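Local coordinates for protein fructose-like phosphotransferase enzyme IIB component 3 (Escherichia coli K12, PDB 4TN5) that probably takes up a phosphoryl group from a partner EIIA on an active-site cysteine and passes it to fructose as the sugar is imported into the cell, at residues M1-G13 and I54-L68. Residues are numbered along the deposited sequence; the frame is centred on the assembly and turned at random.
Sequences MAYLVAVTACVSG and IRRADVALLITDIEL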
loop_
_atom_site.group_PDB
_atom_site.type_symbol
_atom_site.label_atom_id
_atom_site.label_comp_id
_atom_site.label_asym_id
_atom_site.label_seq_id
_atom_site.Cartn_x
_atom_site.Cartn_y
_atom_site.Cartn_z
HETATM N N MSE A 1 17.044 -17.654 0.088
HETATM C CA MSE A 1 15.928 -18.582 0.224
HETATM C C MSE A 1 14.599 -17.839 0.150
HETATM O O MSE A 1 13.531 -18.450 0.204
HETATM C CB MSE A 1 16.032 -19.354 1.541
HETATM C CG MSE A 1 15.813 -18.500 2.778
HETATM SE SE MSE A 1 16.342 -19.403 4.423
HETATM C CE MSE A 1 18.233 -18.922 4.429
ATOM N N ALA A 2 14.673 -16.517 0.033
ATOM C CA ALA A 2 13.484 -15.694 -0.144
ATOM C C ALA A 2 13.086 -15.690 -1.615
ATOM O O ALA A 2 13.937 -15.824 -2.494
ATOM C CB ALA A 2 13.740 -14.279 0.343
ATOM N N TYR A 3 11.793 -15.540 -1.882
ATOM C CA TYR A 3 11.299 -15.613 -3.253
ATOM C C TYR A 3 10.545 -14.357 -3.684
ATOM O O TYR A 3 9.558 -13.962 -3.065
ATOM C CB TYR A 3 10.429 -16.855 -3.447
ATOM C CG TYR A 3 9.885 -16.997 -4.847
ATOM C CD1 TYR A 3 10.738 -17.057 -5.941
ATOM C CD2 TYR A 3 8.518 -17.074 -5.077
ATOM C CE1 TYR A 3 10.246 -17.187 -7.224
ATOM C CE2 TYR A 3 8.017 -17.205 -6.356
ATOM C CZ TYR A 3 8.884 -17.260 -7.426
ATOM O OH TYR A 3 8.387 -17.390 -8.703
ATOM N N LEU A 4 11.019 -13.748 -4.767
ATOM C CA LEU A 4 10.488 -12.483 -5.256
ATOM C C LEU A 4 9.837 -12.654 -6.624
ATOM O O LEU A 4 10.379 -13.331 -7.492
ATOM C CB LEU A 4 11.627 -11.464 -5.356
ATOM C CG LEU A 4 11.366 -10.085 -5.965
ATOM C CD1 LEU A 4 10.897 -9.099 -4.911
ATOM C CD2 LEU A 4 12.614 -9.571 -6.666
ATOM N N VAL A 5 8.666 -12.055 -6.815
ATOM C CA VAL A 5 8.086 -11.958 -8.151
ATOM C C VAL A 5 8.136 -10.503 -8.598
ATOM O O VAL A 5 8.047 -9.593 -7.775
ATOM C CB VAL A 5 6.638 -12.492 -8.220
ATOM C CG1 VAL A 5 6.609 -13.987 -7.935
ATOM C CG2 VAL A 5 5.736 -11.736 -7.258
ATOM N N ALA A 6 8.293 -10.280 -9.895
ATOM C CA ALA A 6 8.482 -8.923 -10.386
ATOM C C ALA A 6 7.791 -8.659 -11.714
ATOM O O ALA A 6 7.620 -9.559 -12.536
ATOM C CB ALA A 6 9.959 -8.610 -10.494
ATOM N N VAL A 7 7.397 -7.407 -11.910
ATOM C CA VAL A 7 6.844 -6.966 -13.180
ATOM C C VAL A 7 7.508 -5.664 -13.605
ATOM O O VAL A 7 7.460 -4.666 -12.885
ATOM C CB VAL A 7 5.322 -6.751 -13.107
ATOM C CG1 VAL A 7 4.808 -6.209 -14.429
ATOM C CG2 VAL A 7 4.613 -8.048 -12.752
ATOM N N THR A 8 8.143 -5.685 -14.770
ATOM C CA THR A 8 8.728 -4.481 -15.338
ATOM C C THR A 8 7.878 -4.033 -16.519
ATOM O O THR A 8 7.516 -4.842 -17.373
ATOM C CB THR A 8 10.179 -4.714 -15.792
ATOM O OG1 THR A 8 10.214 -5.757 -16.774
ATOM C CG2 THR A 8 11.044 -5.119 -14.610
ATOM N N ALA A 9 7.549 -2.747 -16.568
ATOM C CA ALA A 9 6.661 -2.255 -17.613
ATOM C C ALA A 9 7.087 -0.914 -18.196
ATOM O O ALA A 9 7.455 0.011 -17.472
ATOM C CB ALA A 9 5.234 -2.178 -17.101
ATOM N N CYS A 10 7.023 -0.822 -19.519
ATOM C CA CYS A 10 7.313 0.416 -20.228
ATOM C C CYS A 10 6.543 0.478 -21.538
ATOM O O CYS A 10 6.548 -0.487 -22.299
ATOM C CB CYS A 10 8.802 0.524 -20.535
ATOM S SG CYS A 10 9.165 1.872 -21.678
ATOM N N VAL A 11 5.887 1.603 -21.807
ATOM C CA VAL A 11 5.218 1.781 -23.091
ATOM C C VAL A 11 6.204 1.847 -24.246
ATOM O O VAL A 11 5.947 1.302 -25.317
ATOM C CB VAL A 11 4.321 3.047 -23.149
ATOM C CG1 VAL A 11 3.096 2.876 -22.288
ATOM C CG2 VAL A 11 5.107 4.305 -22.749
ATOM N N SER A 12 7.332 2.517 -24.036
ATOM C CA SER A 12 8.227 2.791 -25.149
ATOM C C SER A 12 9.103 1.591 -25.467
ATOM O O SER A 12 10.316 1.593 -25.243
ATOM C CB SER A 12 9.063 4.061 -24.933
ATOM O OG SER A 12 10.276 3.757 -24.288
ATOM N N GLY A 13 8.444 0.565 -25.989
ATOM C CA GLY A 13 9.112 -0.551 -26.616
ATOM C C GLY A 13 9.728 -1.580 -25.699
ATOM O O GLY A 13 9.560 -1.577 -24.479
ATOM N N ILE A 54 2.833 -16.121 -7.380
ATOM C CA ILE A 54 2.495 -14.859 -6.727
ATOM C C ILE A 54 2.017 -15.091 -5.294
ATOM O O ILE A 54 2.275 -14.283 -4.400
ATOM C CB ILE A 54 1.410 -14.096 -7.527
ATOM C CG1 ILE A 54 1.903 -13.806 -8.945
ATOM C CG2 ILE A 54 1.022 -12.799 -6.830
ATOM C CD1 ILE A 54 0.915 -13.031 -9.792
ATOM N N ARG A 55 1.337 -16.213 -5.082
ATOM C CA ARG A 55 0.754 -16.535 -3.781
ATOM C C ARG A 55 1.772 -17.149 -2.811
ATOM O O ARG A 55 1.546 -17.189 -1.600
ATOM C CB ARG A 55 -0.477 -17.438 -3.971
ATOM C CG ARG A 55 -1.676 -16.817 -4.683
ATOM C CD ARG A 55 -2.846 -17.789 -4.739
ATOM N NE ARG A 55 -3.994 -17.218 -5.438
ATOM C CZ ARG A 55 -4.889 -16.413 -4.873
ATOM N NH1 ARG A 55 -4.779 -16.084 -3.593
ATOM N NH2 ARG A 55 -5.895 -15.935 -5.592
ATOM N N ARG A 56 2.904 -17.604 -3.334
ATOM C CA ARG A 56 3.949 -18.151 -2.474
ATOM C C ARG A 56 5.173 -17.244 -2.445
ATOM O O ARG A 56 6.161 -17.539 -1.771
ATOM C CB ARG A 56 4.348 -19.553 -2.926
ATOM C CG ARG A 56 5.191 -19.563 -4.177
ATOM C CD ARG A 56 5.462 -20.974 -4.644
ATOM N NE ARG A 56 6.179 -20.973 -5.912
ATOM C CZ ARG A 56 7.495 -20.833 -6.020
ATOM N NH1 ARG A 56 8.237 -20.684 -4.931
ATOM N NH2 ARG A 56 8.069 -20.841 -7.214
ATOM N N ALA A 57 5.107 -16.144 -3.188
ATOM C CA ALA A 57 6.166 -15.146 -3.158
ATOM C C ALA A 57 6.119 -14.408 -1.829
ATOM O O ALA A 57 5.041 -14.133 -1.301
ATOM C CB ALA A 57 6.012 -14.171 -4.310
ATOM N N ASP A 58 7.288 -14.093 -1.287
ATOM C CA ASP A 58 7.362 -13.391 -0.014
ATOM C C ASP A 58 7.151 -11.893 -0.205
ATOM O O ASP A 58 6.742 -11.191 0.720
ATOM C CB ASP A 58 8.701 -13.664 0.668
ATOM C CG ASP A 58 8.913 -15.136 0.965
ATOM O OD1 ASP A 58 8.475 -15.596 2.041
ATOM O OD2 ASP A 58 9.518 -15.832 0.123
ATOM N N VAL A 59 7.426 -11.416 -1.416
ATOM C CA VAL A 59 7.270 -10.004 -1.747
ATOM C C VAL A 59 7.295 -9.817 -3.263
ATOM O O VAL A 59 7.961 -10.565 -3.978
ATOM C CB VAL A 59 8.369 -9.142 -1.074
ATOM C CG1 VAL A 59 9.749 -9.576 -1.537
ATOM C CG2 VAL A 59 8.145 -7.655 -1.331
ATOM N N ALA A 60 6.547 -8.833 -3.752
ATOM C CA ALA A 60 6.548 -8.510 -5.172
ATOM C C ALA A 60 7.266 -7.189 -5.423
ATOM O O ALA A 60 7.290 -6.313 -4.561
ATOM C CB ALA A 60 5.123 -8.451 -5.703
ATOM N N LEU A 61 7.867 -7.052 -6.598
ATOM C CA LEU A 61 8.477 -5.787 -6.988
ATOM C C LEU A 61 7.850 -5.288 -8.281
ATOM O O LEU A 61 7.889 -5.968 -9.306
ATOM C CB LEU A 61 9.991 -5.927 -7.142
ATOM C CG LEU A 61 10.733 -4.637 -7.503
ATOM C CD1 LEU A 61 10.388 -3.528 -6.523
ATOM C CD2 LEU A 61 12.234 -4.869 -7.538
ATOM N N LEU A 62 7.265 -4.098 -8.226
ATOM C CA LEU A 62 6.581 -3.539 -9.382
ATOM C C LEU A 62 7.352 -2.358 -9.953
ATOM O O LEU A 62 7.254 -1.235 -9.458
ATOM C CB LEU A 62 5.155 -3.129 -9.010
ATOM C CG LEU A 62 4.340 -4.238 -8.340
ATOM C CD1 LEU A 62 2.934 -3.761 -8.015
ATOM C CD2 LEU A 62 4.302 -5.487 -9.211
ATOM N N ILE A 63 8.128 -2.629 -10.995
ATOM C CA ILE A 63 8.926 -1.607 -11.652
ATOM C C ILE A 63 8.184 -1.105 -12.882
ATOM O O ILE A 63 8.306 -1.677 -13.964
ATOM C CB ILE A 63 10.287 -2.169 -12.086
ATOM C CG1 ILE A 63 10.883 -3.032 -10.970
ATOM C CG2 ILE A 63 11.229 -1.043 -12.478
ATOM C CD1 ILE A 63 12.166 -3.730 -11.354
ATOM N N THR A 64 7.413 -0.036 -12.720
ATOM C CA THR A 64 6.560 0.424 -13.808
ATOM C C THR A 64 6.266 1.920 -13.790
ATOM O O THR A 64 6.117 2.532 -12.733
ATOM C CB THR A 64 5.220 -0.339 -13.823
ATOM O OG1 THR A 64 4.384 0.178 -14.865
ATOM C CG2 THR A 64 4.505 -0.197 -12.485
ATOM N N ASP A 65 6.189 2.496 -14.984
ATOM C CA ASP A 65 5.717 3.858 -15.152
ATOM C C ASP A 65 4.213 3.789 -15.355
ATOM O O ASP A 65 3.461 4.633 -14.867
ATOM C CB ASP A 65 6.353 4.490 -16.391
ATOM C CG ASP A 65 7.863 4.374 -16.400
ATOM O OD1 ASP A 65 8.478 4.486 -15.319
ATOM O OD2 ASP A 65 8.435 4.165 -17.490
ATOM N N ILE A 66 3.785 2.753 -16.069
ATOM C CA ILE A 66 2.419 2.652 -16.564
ATOM C C ILE A 66 1.481 1.862 -15.659
ATOM O O ILE A 66 1.834 1.488 -14.541
ATOM C CB ILE A 66 2.400 2.003 -17.955
ATOM C CG1 ILE A 66 2.792 0.526 -17.858
ATOM C CG2 ILE A 66 3.348 2.737 -18.873
ATOM C CD1 ILE A 66 2.655 -0.232 -19.157
ATOM N N GLU A 67 0.279 1.619 -16.169
ATOM C CA GLU A 67 -0.737 0.858 -15.463
ATOM C C GLU A 67 -0.584 -0.615 -15.816
ATOM O O GLU A 67 -0.754 -1.004 -16.971
ATOM C CB GLU A 67 -2.123 1.349 -15.878
ATOM C CG GLU A 67 -2.321 2.847 -15.702
ATOM C CD GLU A 67 -3.753 3.277 -15.936
ATOM O OE1 GLU A 67 -4.670 2.538 -15.523
ATOM O OE2 GLU A 67 -3.962 4.356 -16.534
ATOM N N LEU A 68 -0.253 -1.432 -14.821
ATOM C CA LEU A 68 -0.040 -2.857 -15.043
ATOM C C LEU A 68 -1.331 -3.593 -15.367
ATOM O O LEU A 68 -2.353 -3.393 -14.712
ATOM C CB LEU A 68 0.597 -3.512 -13.814
ATOM C CG LEU A 68 1.965 -3.020 -13.349
ATOM C CD1 LEU A 68 2.440 -3.844 -12.164
ATOM C CD2 LEU A 68 2.957 -3.090 -14.489
#
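The guanidinium of R56 lies flat over one face of the Y3 ring, the planes 4° apart, in an off-centre cation-pi stack with R56 CZ 4.2 Å from the ring centroid. The overlap is toward the ring's rim: R56 NH1 sits 3.6 Å from Y3 CD2, and R56 NH2 lies over Y3 CE2 and CZ. With CG of Y3 anti to the backbone N (chi1 -180°), the ring is placed against the guanidinium, whose arginine side chain crosses it at a slant; R56 NH2 also forms a salt bridge with D53, while the phenol OH is hydrogen-bonded to S36. At the Y3 backbone, D58 joins the same residue twice: Y3 N donates to D58 OD2 at 3.0 Å, on the anti side of the carboxylate, and D58 N returns a bond to Y3 O. A leucine in place of Y3 would probably leave the R56 guanidinium without its flat partner and S36 without the phenol hydroxyl.

From here 3-9 and 59-64 run as parallel neighbours, V5 and V7 each bonding through both N and O, and A9 N closing the series on I63 O at 2.9 Å. On one face V5 packs on A57 and A60, and L68 CD2 touches both V7 CG1 and A9 CB, 3.6 Å from each; on the other, L4 CD1 meets V59 CG1 and T8 CG2 meets I63 CD1. The pair forms the centre of the EIIB sheet and leads to C10, unmodified here and inferred to carry the phosphoryl group, just beyond A9. Strand 34-41 flanks 3-9, strand 79-82 flanks 59-64, and helices 18-30 and 92-103 cover the L4, A6, V59 and L61 face.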